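Uncharacterized GST-like proteinprotein (Pseudomonas syringae pv. tomato, PDB 3IC8) is of unknown function but belongs to the glutathione S-transferase family, and so may bind glutathione through its thioredoxin-like N-terminal domain. Local coordinates at residues 263-268 with 304-309; 282-287 with 300-305; 60-65 with 294-299. One frame throughout, in Å; residues are numbered along the deposited sequence.

In the fold
The chain builds the thioredoxin-like part, whose strand 61-63 gains a second neighbour more than 200 residues later. After the helices of the C-terminal domain comes a small all-beta part. Its strand 259-264 opens interaction 1 and strand 284-290 opens interaction 2. Strand 296-300 closes interaction 3 by pairing in parallel with 61-63, so the thioredoxin-like and beta parts share one sheet. The chain next closes interaction 2, a hairpin contact, and finally interaction 1. Interaction 2 lies largely inside the loop of interaction 1, both ending around Gly304 and Phe305, and both cross interaction 3. Hydrogen bonds from Val298 N to Leu286 O and from His299 ND1 to Glu283 OE2 join interactions 2 and 3.

Interaction 1 of 3, residues 263-268 with 304-309; sequences AAVDYG and GFRVEK
An antiparallel ladder between strands 259-264 and 305-309, the first and last of the five-stranded C-terminal beta part, includes Ala263 facing Arg306. This is a hydrogen-bonded pair: Arg306 N gives a nearly straight bond to Ala263 O at 2.8 Å, and Ala263 N returns a longer one to Arg306 O at 3.2 Å. Ala264 and Phe305 form the next, non-hydrogen-bonded pair, their CA atoms 4.3 Å apart. Val265, just past the strand end, adds a third bond from its N to Gly304 O at 2.9 Å, the donor standing 37° out of the carbonyl plane. Here the ladder stops, and 264-267 bends away in a turn with a weak bond from Tyr267 N to Ala264 O; the other way it continues, Glu308 bonding with Ala261.

The Phe305 ring lies obliquely beside the backbone of its partner. CG stands beside its own N (chi1 -73°). CD1 comes to 3.6 Å from Ala264 CA, and CE1 meets Ala264 CB. On the other sheet face Arg306 has CG anti to its N, and its chain bends at chi3 (-50°). NH1 lies 4.1 Å from Ala263 CB, and NH2 comes near Val265 O without a hydrogen bond. NH1 also makes a long salt bridge, 3.7 Å, to Glu308 OE2, a carboxylate whose other oxygen meets Arg310.

Pairing the first strand with the last is consistent with an SH3-like order. Strand 305-309 is outermost in the sheet; Phe305 packs on Ile262 and on the Phe300 ring, and Val307 lies on Val260 and Phe254.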
ATOM      1  N   ALA A 263      17.737 -38.537  15.183  1.00 20.66           N
ATOM      2  CA  ALA A 263      16.309 -38.396  15.034  1.00 21.08           C
ATOM      3  C   ALA A 263      15.800 -37.153  15.706  1.00 21.39           C
ATOM      4  O   ALA A 263      16.374 -36.677  16.644  1.00 21.15           O
ATOM      5  CB  ALA A 263      15.605 -39.589  15.572  1.00 20.82           C
ATOM      6  N   ALA A 264      14.700 -36.636  15.203  1.00 21.69           N
ATOM      7  CA  ALA A 264      14.030 -35.552  15.855  1.00 22.09           C
ATOM      8  C   ALA A 264      13.473 -36.124  17.108  1.00 22.48           C
ATOM      9  O   ALA A 264      13.052 -37.246  17.132  1.00 22.60           O
ATOM     10  CB  ALA A 264      12.950 -35.046  15.012  1.00 21.78           C
ATOM     11  N   VAL A 265      13.497 -35.341  18.160  1.00 22.98           N
ATOM     12  CA  VAL A 265      13.020 -35.764  19.449  1.00 23.75           C
ATOM     13  C   VAL A 265      11.541 -36.063  19.443  1.00 24.26           C
ATOM     14  O   VAL A 265      11.080 -36.973  20.096  1.00 24.36           O
ATOM     15  CB  VAL A 265      13.281 -34.709  20.452  1.00 23.82           C
ATOM     16  CG1 VAL A 265      12.172 -34.658  21.391  1.00 23.79           C
ATOM     17  CG2 VAL A 265      14.563 -34.980  21.137  1.00 23.61           C
ATOM     18  N   ASP A 266      10.802 -35.247  18.714  1.00 24.82           N
ATOM     19  CA  ASP A 266       9.395 -35.462  18.460  1.00 25.52           C
ATOM     20  C   ASP A 266       9.067 -36.705  17.650  1.00 25.92           C
ATOM     21  O   ASP A 266       8.098 -37.368  17.918  1.00 26.09           O
ATOM     22  CB  ASP A 266       8.824 -34.258  17.725  1.00 25.38           C
ATOM     23  N   TYR A 267       9.860 -36.983  16.631  1.00 26.54           N
ATOM     24  CA  TYR A 267       9.533 -37.999  15.652  1.00 26.94           C
ATOM     25  C   TYR A 267      10.654 -38.988  15.448  1.00 27.21           C
ATOM     26  O   TYR A 267      11.341 -38.969  14.452  1.00 27.43           O
ATOM     27  CB  TYR A 267       9.173 -37.354  14.327  1.00 26.93           C
ATOM     28  N   GLY A 268      10.799 -39.870  16.421  1.00 27.50           N
ATOM     29  CA  GLY A 268      11.902 -40.790  16.531  1.00 27.43           C
ATOM     30  C   GLY A 268      11.898 -41.748  15.383  1.00 27.60           C
ATOM     31  O   GLY A 268      12.887 -42.380  15.090  1.00 27.72           O
ATOM     32  N   GLY A 304      16.495 -30.113  19.514  1.00  8.78           N
ATOM     33  CA  GLY A 304      15.410 -30.899  19.018  1.00  7.33           C
ATOM     34  C   GLY A 304      15.774 -32.198  18.367  1.00  6.63           C
ATOM     35  O   GLY A 304      14.941 -32.851  17.819  1.00  6.70           O
ATOM     36  N   PHE A 305      17.026 -32.572  18.427  1.00  6.08           N
ATOM     37  CA  PHE A 305      17.444 -33.777  17.790  1.00  5.28           C
ATOM     38  C   PHE A 305      18.292 -34.585  18.714  1.00  5.57           C
ATOM     39  O   PHE A 305      18.964 -34.075  19.541  1.00  5.01           O
ATOM     40  CB  PHE A 305      18.193 -33.467  16.511  1.00  5.04           C
ATOM     41  CG  PHE A 305      17.325 -32.990  15.411  1.00  3.16           C
ATOM     42  CD1 PHE A 305      16.883 -33.839  14.453  1.00  2.27           C
ATOM     43  CD2 PHE A 305      16.943 -31.690  15.347  1.00  2.00           C
ATOM     44  CE1 PHE A 305      16.094 -33.399  13.471  1.00  2.16           C
ATOM     45  CE2 PHE A 305      16.164 -31.261  14.373  1.00  2.00           C
ATOM     46  CZ  PHE A 305      15.737 -32.111  13.431  1.00  2.86           C
ATOM     47  N   ARG A 306      18.245 -35.878  18.553  1.00  6.12           N
ATOM     48  CA  ARG A 306      18.937 -36.750  19.450  1.00  6.82           C
ATOM     49  C   ARG A 306      19.932 -37.556  18.690  1.00  6.91           C
ATOM     50  O   ARG A 306      19.692 -37.929  17.583  1.00  6.90           O
ATOM     51  CB  ARG A 306      17.947 -37.669  20.131  1.00  6.98           C
ATOM     52  CG  ARG A 306      18.579 -38.764  20.907  1.00  8.60           C
ATOM     53  CD  ARG A 306      17.673 -39.929  21.002  1.00 11.53           C
ATOM     54  NE  ARG A 306      16.360 -39.518  21.448  1.00 14.83           N
ATOM     55  CZ  ARG A 306      15.236 -39.736  20.783  1.00 16.55           C
ATOM     56  NH1 ARG A 306      15.260 -40.369  19.628  1.00 17.14           N
ATOM     57  NH2 ARG A 306      14.085 -39.319  21.279  1.00 17.17           N
ATOM     58  N   VAL A 307      21.060 -37.829  19.304  1.00  7.30           N
ATOM     59  CA  VAL A 307      22.065 -38.646  18.679  1.00  7.85           C
ATOM     60  C   VAL A 307      22.245 -39.960  19.409  1.00  8.85           C
ATOM     61  O   VAL A 307      22.459 -40.004  20.601  1.00  8.61           O
ATOM     62  CB  VAL A 307      23.384 -37.914  18.597  1.00  7.65           C
ATOM     63  CG1 VAL A 307      24.322 -38.628  17.707  1.00  6.86           C
ATOM     64  CG2 VAL A 307      23.157 -36.576  18.070  1.00  7.34           C
ATOM     65  N   GLU A 308      22.121 -41.034  18.653  1.00  9.61           N
ATOM     66  CA  GLU A 308      22.241 -42.376  19.157  1.00 10.61           C
ATOM     67  C   GLU A 308      23.437 -42.983  18.510  1.00 10.96           C
ATOM     68  O   GLU A 308      23.611 -42.849  17.330  1.00 11.48           O
ATOM     69  CB  GLU A 308      21.053 -43.185  18.694  1.00 10.83           C
ATOM     70  CG  GLU A 308      19.964 -43.381  19.692  1.00 12.88           C
ATOM     71  CD  GLU A 308      18.692 -43.859  19.047  1.00 15.66           C
ATOM     72  OE1 GLU A 308      18.744 -44.907  18.390  1.00 14.89           O
ATOM     73  OE2 GLU A 308      17.648 -43.187  19.183  1.00 16.79           O
ATOM     74  N   LYS A 309      24.248 -43.692  19.267  1.00 11.13           N
ATOM     75  CA  LYS A 309      25.335 -44.466  18.685  1.00 11.37           C
ATOM     76  C   LYS A 309      24.832 -45.633  17.840  1.00 11.33           C
ATOM     77  O   LYS A 309      23.799 -46.202  18.113  1.00 11.42           O
ATOM     78  CB  LYS A 309      26.263 -44.971  19.779  1.00 10.86           C
TER

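Interaction 2 of 3, residues 282-287 with 300-305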
ATOM      1  N   GLU A 282      26.292 -25.282  16.967  1.00 24.34           N
ATOM      2  CA  GLU A 282      25.058 -25.152  16.274  1.00 24.63           C
ATOM      3  C   GLU A 282      24.719 -26.331  15.401  1.00 25.34           C
ATOM      4  O   GLU A 282      23.631 -26.400  14.896  1.00 26.37           O
ATOM      5  CB  GLU A 282      25.134 -23.922  15.406  1.00 23.72           C
ATOM      6  CG  GLU A 282      25.274 -22.659  16.166  1.00 24.31           C
ATOM      7  CD  GLU A 282      23.998 -22.220  16.856  1.00 25.32           C
ATOM      8  OE1 GLU A 282      22.922 -22.604  16.430  1.00 24.35           O
ATOM      9  OE2 GLU A 282      24.072 -21.481  17.834  1.00 23.46           O
ATOM     10  N   GLU A 283      25.646 -27.243  15.185  1.00 25.29           N
ATOM     11  CA  GLU A 283      25.475 -28.202  14.116  1.00 25.27           C
ATOM     12  C   GLU A 283      25.992 -29.616  14.296  1.00 24.66           C
ATOM     13  O   GLU A 283      27.002 -29.841  14.884  1.00 24.13           O
ATOM     14  CB  GLU A 283      26.124 -27.624  12.871  1.00 25.85           C
ATOM     15  CG  GLU A 283      25.522 -28.042  11.599  1.00 27.46           C
ATOM     16  CD  GLU A 283      26.172 -27.374  10.435  1.00 31.38           C
ATOM     17  OE1 GLU A 283      27.271 -26.844  10.572  1.00 33.67           O
ATOM     18  OE2 GLU A 283      25.584 -27.366   9.371  1.00 31.73           O
ATOM     19  N   LEU A 284      25.284 -30.560  13.723  1.00 24.25           N
ATOM     20  CA  LEU A 284      25.779 -31.890  13.524  1.00 24.41           C
ATOM     21  C   LEU A 284      25.713 -32.251  12.055  1.00 24.44           C
ATOM     22  O   LEU A 284      24.721 -32.032  11.421  1.00 24.43           O
ATOM     23  CB  LEU A 284      24.968 -32.885  14.319  1.00 24.71           C
ATOM     24  CG  LEU A 284      24.773 -32.633  15.793  1.00 24.50           C
ATOM     25  CD1 LEU A 284      23.472 -33.143  16.197  1.00 24.13           C
ATOM     26  CD2 LEU A 284      25.810 -33.311  16.521  1.00 24.98           C
ATOM     27  N   ILE A 285      26.774 -32.823  11.520  1.00 24.52           N
ATOM     28  CA  ILE A 285      26.803 -33.210  10.127  1.00 24.60           C
ATOM     29  C   ILE A 285      26.974 -34.701   9.910  1.00 24.92           C
ATOM     30  O   ILE A 285      27.837 -35.320  10.461  1.00 24.81           O
ATOM     31  CB  ILE A 285      27.894 -32.500   9.398  1.00 24.51           C
ATOM     32  CG1 ILE A 285      27.884 -31.043   9.766  1.00 24.70           C
ATOM     33  CG2 ILE A 285      27.669 -32.579   7.956  1.00 24.42           C
ATOM     34  CD1 ILE A 285      28.630 -30.233   8.851  1.00 23.79           C
ATOM     35  N   LEU A 286      26.177 -35.253   9.048  1.00 24.91           N
ATOM     36  CA  LEU A 286      26.252 -36.644   8.900  1.00 25.50           C
ATOM     37  C   LEU A 286      26.345 -37.003   7.432  1.00 25.52           C
ATOM     38  O   LEU A 286      25.727 -36.389   6.601  1.00 25.05           O
ATOM     39  CB  LEU A 286      25.093 -37.239   9.672  1.00 25.60           C
ATOM     40  CG  LEU A 286      24.403 -38.517   9.350  1.00 24.95           C
ATOM     41  CD1 LEU A 286      23.214 -38.639  10.229  1.00 24.68           C
ATOM     42  CD2 LEU A 286      24.012 -38.408   7.930  1.00 24.40           C
ATOM     43  N   ARG A 287      27.200 -37.974   7.145  1.00 25.63           N
ATOM     44  CA  ARG A 287      27.508 -38.411   5.804  1.00 25.95           C
ATOM     45  C   ARG A 287      26.747 -39.674   5.525  1.00 25.78           C
ATOM     46  O   ARG A 287      26.733 -40.551   6.319  1.00 25.94           O
ATOM     47  CB  ARG A 287      29.002 -38.642   5.650  1.00 26.13           C
ATOM     48  CG  ARG A 287      29.458 -39.023   4.265  1.00 26.85           C
ATOM     49  CD  ARG A 287      30.667 -39.925   4.307  1.00 29.05           C
ATOM     50  NE  ARG A 287      31.561 -39.728   3.177  1.00 30.91           N
ATOM     51  CZ  ARG A 287      31.811 -40.642   2.244  1.00 32.37           C
ATOM     52  NH1 ARG A 287      31.242 -41.829   2.285  1.00 32.36           N
ATOM     53  NH2 ARG A 287      32.634 -40.366   1.258  1.00 32.14           N
ATOM     54  N   PHE A 300      21.998 -31.140  10.920  1.00 18.09           N
ATOM     55  CA  PHE A 300      20.994 -31.045  11.948  1.00 17.67           C
ATOM     56  C   PHE A 300      21.475 -30.150  13.034  1.00 16.65           C
ATOM     57  O   PHE A 300      22.618 -30.119  13.324  1.00 16.96           O
ATOM     58  CB  PHE A 300      20.758 -32.381  12.595  1.00 18.16           C
ATOM     59  CG  PHE A 300      20.223 -33.402  11.701  1.00 19.99           C
ATOM     60  CD1 PHE A 300      18.909 -33.452  11.420  1.00 21.32           C
ATOM     61  CD2 PHE A 300      21.039 -34.348  11.175  1.00 21.13           C
ATOM     62  CE1 PHE A 300      18.436 -34.400  10.617  1.00 22.25           C
ATOM     63  CE2 PHE A 300      20.554 -35.288  10.376  1.00 21.09           C
ATOM     64  CZ  PHE A 300      19.258 -35.323  10.108  1.00 21.75           C
ATOM     65  N   PRO A 301      20.570 -29.444  13.660  1.00 16.04           N
ATOM     66  CA  PRO A 301      20.877 -28.665  14.844  1.00 15.73           C
ATOM     67  C   PRO A 301      21.004 -29.522  16.081  1.00 15.32           C
ATOM     68  O   PRO A 301      20.470 -30.586  16.117  1.00 14.90           O
ATOM     69  CB  PRO A 301      19.662 -27.777  14.960  1.00 16.35           C
ATOM     70  CG  PRO A 301      18.634 -28.460  14.284  1.00 15.69           C
ATOM     71  CD  PRO A 301      19.197 -29.242  13.226  1.00 15.54           C
ATOM     72  N   ARG A 302      21.686 -29.051  17.097  1.00 15.06           N
ATOM     73  CA  ARG A 302      21.648 -29.759  18.346  1.00 14.60           C
ATOM     74  C   ARG A 302      20.246 -29.765  18.916  1.00 13.83           C
ATOM     75  O   ARG A 302      19.796 -30.763  19.414  1.00 13.32           O
ATOM     76  CB  ARG A 302      22.622 -29.181  19.352  1.00 15.28           C
ATOM     77  CG  ARG A 302      24.050 -29.209  18.966  1.00 17.05           C
ATOM     78  CD  ARG A 302      24.889 -29.159  20.184  1.00 20.87           C
ATOM     79  NE  ARG A 302      26.089 -29.974  20.094  1.00 27.06           N
ATOM     80  CZ  ARG A 302      26.138 -31.282  20.264  1.00 28.66           C
ATOM     81  NH1 ARG A 302      25.065 -31.971  20.520  1.00 29.39           N
ATOM     82  NH2 ARG A 302      27.277 -31.906  20.163  1.00 31.71           N
ATOM     83  N   LEU A 303      19.560 -28.644  18.841  1.00 12.50           N
ATOM     84  CA  LEU A 303      18.258 -28.526  19.441  1.00 11.66           C
ATOM     85  C   LEU A 303      17.198 -29.321  18.740  1.00 10.70           C
ATOM     86  O   LEU A 303      17.017 -29.221  17.573  1.00 10.79           O
ATOM     87  CB  LEU A 303      17.833 -27.080  19.505  1.00 11.48           C
ATOM     88  CG  LEU A 303      18.804 -26.090  20.105  1.00 12.34           C
ATOM     89  CD1 LEU A 303      18.137 -24.806  20.301  1.00 12.69           C
ATOM     90  CD2 LEU A 303      19.353 -26.590  21.385  1.00 11.46           C
ATOM     91  N   GLY A 304      16.495 -30.113  19.514  1.00  8.78           N
ATOM     92  CA  GLY A 304      15.410 -30.899  19.018  1.00  7.33           C
ATOM     93  C   GLY A 304      15.774 -32.198  18.367  1.00  6.63           C
ATOM     94  O   GLY A 304      14.941 -32.851  17.819  1.00  6.70           O
ATOM     95  N   PHE A 305      17.026 -32.572  18.427  1.00  6.08           N
ATOM     96  CA  PHE A 305      17.444 -33.777  17.790  1.00  5.28           C
ATOM     97  C   PHE A 305      18.292 -34.585  18.714  1.00  5.57           C
ATOM     98  O   PHE A 305      18.964 -34.075  19.541  1.00  5.01           O
ATOM     99  CB  PHE A 305      18.193 -33.467  16.511  1.00  5.04           C
ATOM    100  CG  PHE A 305      17.325 -32.990  15.411  1.00  3.16           C
ATOM    101  CD1 PHE A 305      16.883 -33.839  14.453  1.00  2.27           C
ATOM    102  CD2 PHE A 305      16.943 -31.690  15.347  1.00  2.00           C
ATOM    103  CE1 PHE A 305      16.094 -33.399  13.471  1.00  2.16           C
ATOM    104  CE2 PHE A 305      16.164 -31.261  14.373  1.00  2.00           C
ATOM    105  CZ  PHE A 305      15.737 -32.111  13.431  1.00  2.86           C
TER
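Leu284 and Phe300 form an antiparallel hydrogen-bonded pair near the open end of the beta hairpin made by strands 284-290 and 296-300. Two backbone bonds hold it: Leu284 N to Phe300 O at 2.7 Å, and Phe300 N to Leu284 O at 2.9 Å. Weaker CA-H...O contacts continue the pairing beyond them. Glu283 CA approaches Phe300 O at 3.5 Å, and Pro301 CA lies 3.6 Å from Glu282 O with a fairly straight approach, 157° at the hydrogen. Leu284 CD1 lies against the carbonyl oxygen Pro301 O, 3.9 Å away. Pro301, which has no N-H, is followed by a type II turn from Arg302 to Phe305. Gly304 takes the third place with positive phi (82°), the position where this turn favours glycine, and the chain swings toward strand 305-309.

Apolar contacts gather on the sheet face that carries Leu284, Leu286 and Phe300. Leu286 CD1 meets the Phe300 ring obliquely at CE2, 4.3 Å away, while Ile262 from strand 259-264 touches both Leu284 and Phe300.

Charge enters through Arg302, whose side chain crosses that of Leu284 at about a right angle. Its NH2 forms a salt bridge with Asp250 OD2, which ties the turn to a preceding loop, and NE has a weak bond to Gly280 O. Leu284 CD2 sits over one face of this guanidinium, 4.0 Å above its plane and offset toward the rim.

Interaction 3 of 3, residues 60-65 with 294-299; sequences ADIYCD and GVVHVH
The imidazole of His299 stacks face to face on the Tyr63 ring, centroids 4.1 Å apart and planes 17° from parallel. Tyr63 CE1 lies over the centre of the imidazole, and His299 CD2 over that of the phenol. At the imidazole's edge Asp61 OD1, in the ring plane, accepts a bond from NE2 at 2.8 Å. The carboxylate, turned 60° to the ring, is met on its anti side, 25° out of its plane, by a bent bond. Ile62 O lies near CD2 at the ring's edge, and Ile285 packs from the side away from Tyr63. ND1 is bonded to Glu283 OE2, and two carboxylates so placed would fix the ring's rotation and probably favour a protonated histidine. Asp61 OD2 is held by Ala241 N, and Tyr63 OH by Arg72 NE.

On the reverse face the Ile62 and Val296 side chains cross at about a right angle, Ile62 CD1 touching Val296 CG2 at 3.8 Å, and Cys64 SG packs on Val298 CG1. Four backbone bonds make the parallel pattern: His297 N to Ala60 O, His299 N to Ile62 O, Ile62 N to His297 O and Cys64 N to His299 O.

Strand 296-300 extends the thioredoxin-like sheet, edged by 61-63, into the C-terminal beta part. Asp65 stands at the N-cap of helix 66-76, its OD2 weakly bonded to Ala67 N, at the junction that in glutathione transferases commonly faces the glutathione site.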
ATOM      1  N   ALA A  60      25.160 -31.091  -2.475  1.00 23.20           N
ATOM      2  CA  ALA A  60      25.085 -32.324  -1.747  1.00 23.66           C
ATOM      3  C   ALA A  60      25.016 -32.063  -0.260  1.00 23.62           C
ATOM      4  O   ALA A  60      25.305 -32.920   0.510  1.00 23.87           O
ATOM      5  CB  ALA A  60      26.237 -33.207  -2.083  1.00 23.23           C
ATOM      6  N   ASP A  61      24.630 -30.863   0.125  1.00 24.15           N
ATOM      7  CA  ASP A  61      24.383 -30.543   1.512  1.00 24.76           C
ATOM      8  C   ASP A  61      22.907 -30.303   1.727  1.00 25.06           C
ATOM      9  O   ASP A  61      22.296 -29.521   1.051  1.00 25.47           O
ATOM     10  CB  ASP A  61      25.167 -29.319   1.949  1.00 24.67           C
ATOM     11  CG  ASP A  61      26.632 -29.576   2.057  1.00 25.78           C
ATOM     12  OD1 ASP A  61      27.062 -30.198   3.012  1.00 25.09           O
ATOM     13  OD2 ASP A  61      27.360 -29.131   1.190  1.00 25.57           O
ATOM     14  N   ILE A  62      22.353 -31.017   2.681  1.00 24.96           N
ATOM     15  CA  ILE A  62      20.959 -30.966   2.973  1.00 24.89           C
ATOM     16  C   ILE A  62      20.774 -30.415   4.357  1.00 25.15           C
ATOM     17  O   ILE A  62      21.377 -30.878   5.276  1.00 25.44           O
ATOM     18  CB  ILE A  62      20.355 -32.350   2.841  1.00 25.25           C
ATOM     19  CG1 ILE A  62      20.143 -32.659   1.376  1.00 26.32           C
ATOM     20  CG2 ILE A  62      19.023 -32.412   3.464  1.00 23.85           C
ATOM     21  CD1 ILE A  62      21.197 -33.427   0.776  1.00 27.93           C
ATOM     22  N   TYR A  63      19.938 -29.403   4.489  1.00 24.87           N
ATOM     23  CA  TYR A  63      19.716 -28.758   5.763  1.00 24.66           C
ATOM     24  C   TYR A  63      18.301 -28.947   6.245  1.00 25.45           C
ATOM     25  O   TYR A  63      17.376 -28.603   5.581  1.00 25.73           O
ATOM     26  CB  TYR A  63      20.031 -27.281   5.651  1.00 24.15           C
ATOM     27  CG  TYR A  63      21.448 -26.992   5.297  1.00 23.36           C
ATOM     28  CD1 TYR A  63      22.352 -26.650   6.252  1.00 22.60           C
ATOM     29  CD2 TYR A  63      21.883 -27.077   4.010  1.00 21.97           C
ATOM     30  CE1 TYR A  63      23.611 -26.395   5.939  1.00 22.63           C
ATOM     31  CE2 TYR A  63      23.133 -26.827   3.703  1.00 22.33           C
ATOM     32  CZ  TYR A  63      24.002 -26.484   4.667  1.00 22.42           C
ATOM     33  OH  TYR A  63      25.290 -26.223   4.350  1.00 24.03           O
ATOM     34  N   CYS A  64      18.179 -29.494   7.438  1.00 26.24           N
ATOM     35  CA  CYS A  64      16.931 -29.893   8.039  1.00 27.36           C
ATOM     36  C   CYS A  64      16.594 -28.980   9.164  1.00 27.50           C
ATOM     37  O   CYS A  64      17.421 -28.659   9.945  1.00 28.38           O
ATOM     38  CB  CYS A  64      17.061 -31.286   8.622  1.00 27.38           C
ATOM     39  SG  CYS A  64      17.399 -32.564   7.489  1.00 29.76           S
ATOM     40  N   ASP A  65      15.363 -28.537   9.214  1.00 27.57           N
ATOM     41  CA  ASP A  65      14.900 -27.707  10.292  1.00 28.11           C
ATOM     42  C   ASP A  65      15.063 -26.269   9.922  1.00 28.05           C
ATOM     43  O   ASP A  65      16.132 -25.843   9.579  1.00 27.93           O
ATOM     44  CB  ASP A  65      15.643 -28.007  11.577  1.00 28.27           C
ATOM     45  CG  ASP A  65      14.940 -27.461  12.782  1.00 29.96           C
ATOM     46  OD1 ASP A  65      13.997 -28.079  13.255  1.00 32.30           O
ATOM     47  OD2 ASP A  65      15.305 -26.405  13.261  1.00 32.32           O
ATOM     48  N   GLY A 294      23.994 -40.339  -4.366  1.00 24.26           N
ATOM     49  CA  GLY A 294      25.407 -40.364  -4.114  1.00 23.57           C
ATOM     50  C   GLY A 294      25.740 -39.989  -2.715  1.00 23.50           C
ATOM     51  O   GLY A 294      24.945 -40.157  -1.833  1.00 23.29           O
ATOM     52  N   VAL A 295      26.940 -39.493  -2.520  1.00 23.43           N
ATOM     53  CA  VAL A 295      27.382 -39.114  -1.210  1.00 22.91           C
ATOM     54  C   VAL A 295      26.814 -37.774  -0.848  1.00 23.00           C
ATOM     55  O   VAL A 295      26.865 -36.847  -1.621  1.00 22.98           O
ATOM     56  CB  VAL A 295      28.870 -39.028  -1.143  1.00 22.99           C
ATOM     57  CG1 VAL A 295      29.275 -38.523   0.178  1.00 22.31           C
ATOM     58  CG2 VAL A 295      29.466 -40.348  -1.392  1.00 22.42           C
ATOM     59  N   VAL A 296      26.279 -37.692   0.354  1.00 22.31           N
ATOM     60  CA  VAL A 296      25.573 -36.531   0.800  1.00 21.60           C
ATOM     61  C   VAL A 296      25.869 -36.204   2.255  1.00 21.68           C
ATOM     62  O   VAL A 296      26.090 -37.075   3.056  1.00 21.41           O
ATOM     63  CB  VAL A 296      24.111 -36.781   0.611  1.00 21.83           C
ATOM     64  CG1 VAL A 296      23.378 -36.517   1.831  1.00 21.84           C
ATOM     65  CG2 VAL A 296      23.598 -36.015  -0.521  1.00 20.99           C
ATOM     66  N   HIS A 297      25.866 -34.929   2.582  1.00 21.15           N
ATOM     67  CA  HIS A 297      26.034 -34.489   3.946  1.00 20.86           C
ATOM     68  C   HIS A 297      24.717 -33.914   4.411  1.00 20.63           C
ATOM     69  O   HIS A 297      24.160 -33.086   3.746  1.00 20.39           O
ATOM     70  CB  HIS A 297      27.065 -33.386   4.026  1.00 20.55           C
ATOM     71  CG  HIS A 297      28.473 -33.860   4.127  1.00 20.58           C
ATOM     72  ND1 HIS A 297      28.843 -35.160   3.917  1.00 21.38           N
ATOM     73  CD2 HIS A 297      29.605 -33.190   4.410  1.00 18.52           C
ATOM     74  CE1 HIS A 297      30.143 -35.273   4.071  1.00 20.53           C
ATOM     75  NE2 HIS A 297      30.625 -34.093   4.376  1.00 19.24           N
ATOM     76  N   VAL A 298      24.242 -34.356   5.564  1.00 20.01           N
ATOM     77  CA  VAL A 298      22.999 -33.891   6.135  1.00 18.76           C
ATOM     78  C   VAL A 298      23.219 -33.170   7.453  1.00 18.66           C
ATOM     79  O   VAL A 298      23.873 -33.662   8.322  1.00 18.42           O
ATOM     80  CB  VAL A 298      22.050 -35.041   6.320  1.00 18.98           C
ATOM     81  CG1 VAL A 298      20.705 -34.571   6.723  1.00 17.83           C
ATOM     82  CG2 VAL A 298      21.944 -35.790   5.085  1.00 17.83           C
ATOM     83  N   HIS A 299      22.669 -31.981   7.574  1.00 18.33           N
ATOM     84  CA  HIS A 299      22.936 -31.141   8.717  1.00 18.59           C
ATOM     85  C   HIS A 299      21.752 -30.963   9.635  1.00 18.29           C
ATOM     86  O   HIS A 299      20.673 -30.686   9.201  1.00 18.30           O
ATOM     87  CB  HIS A 299      23.424 -29.782   8.277  1.00 18.22           C
ATOM     88  CG  HIS A 299      24.408 -29.812   7.170  1.00 18.86           C
ATOM     89  ND1 HIS A 299      25.618 -29.180   7.247  1.00 19.54           N
ATOM     90  CD2 HIS A 299      24.338 -30.336   5.934  1.00 19.67           C
ATOM     91  CE1 HIS A 299      26.265 -29.341   6.120  1.00 18.75           C
ATOM     92  NE2 HIS A 299      25.511 -30.040   5.307  1.00 20.09           N
TER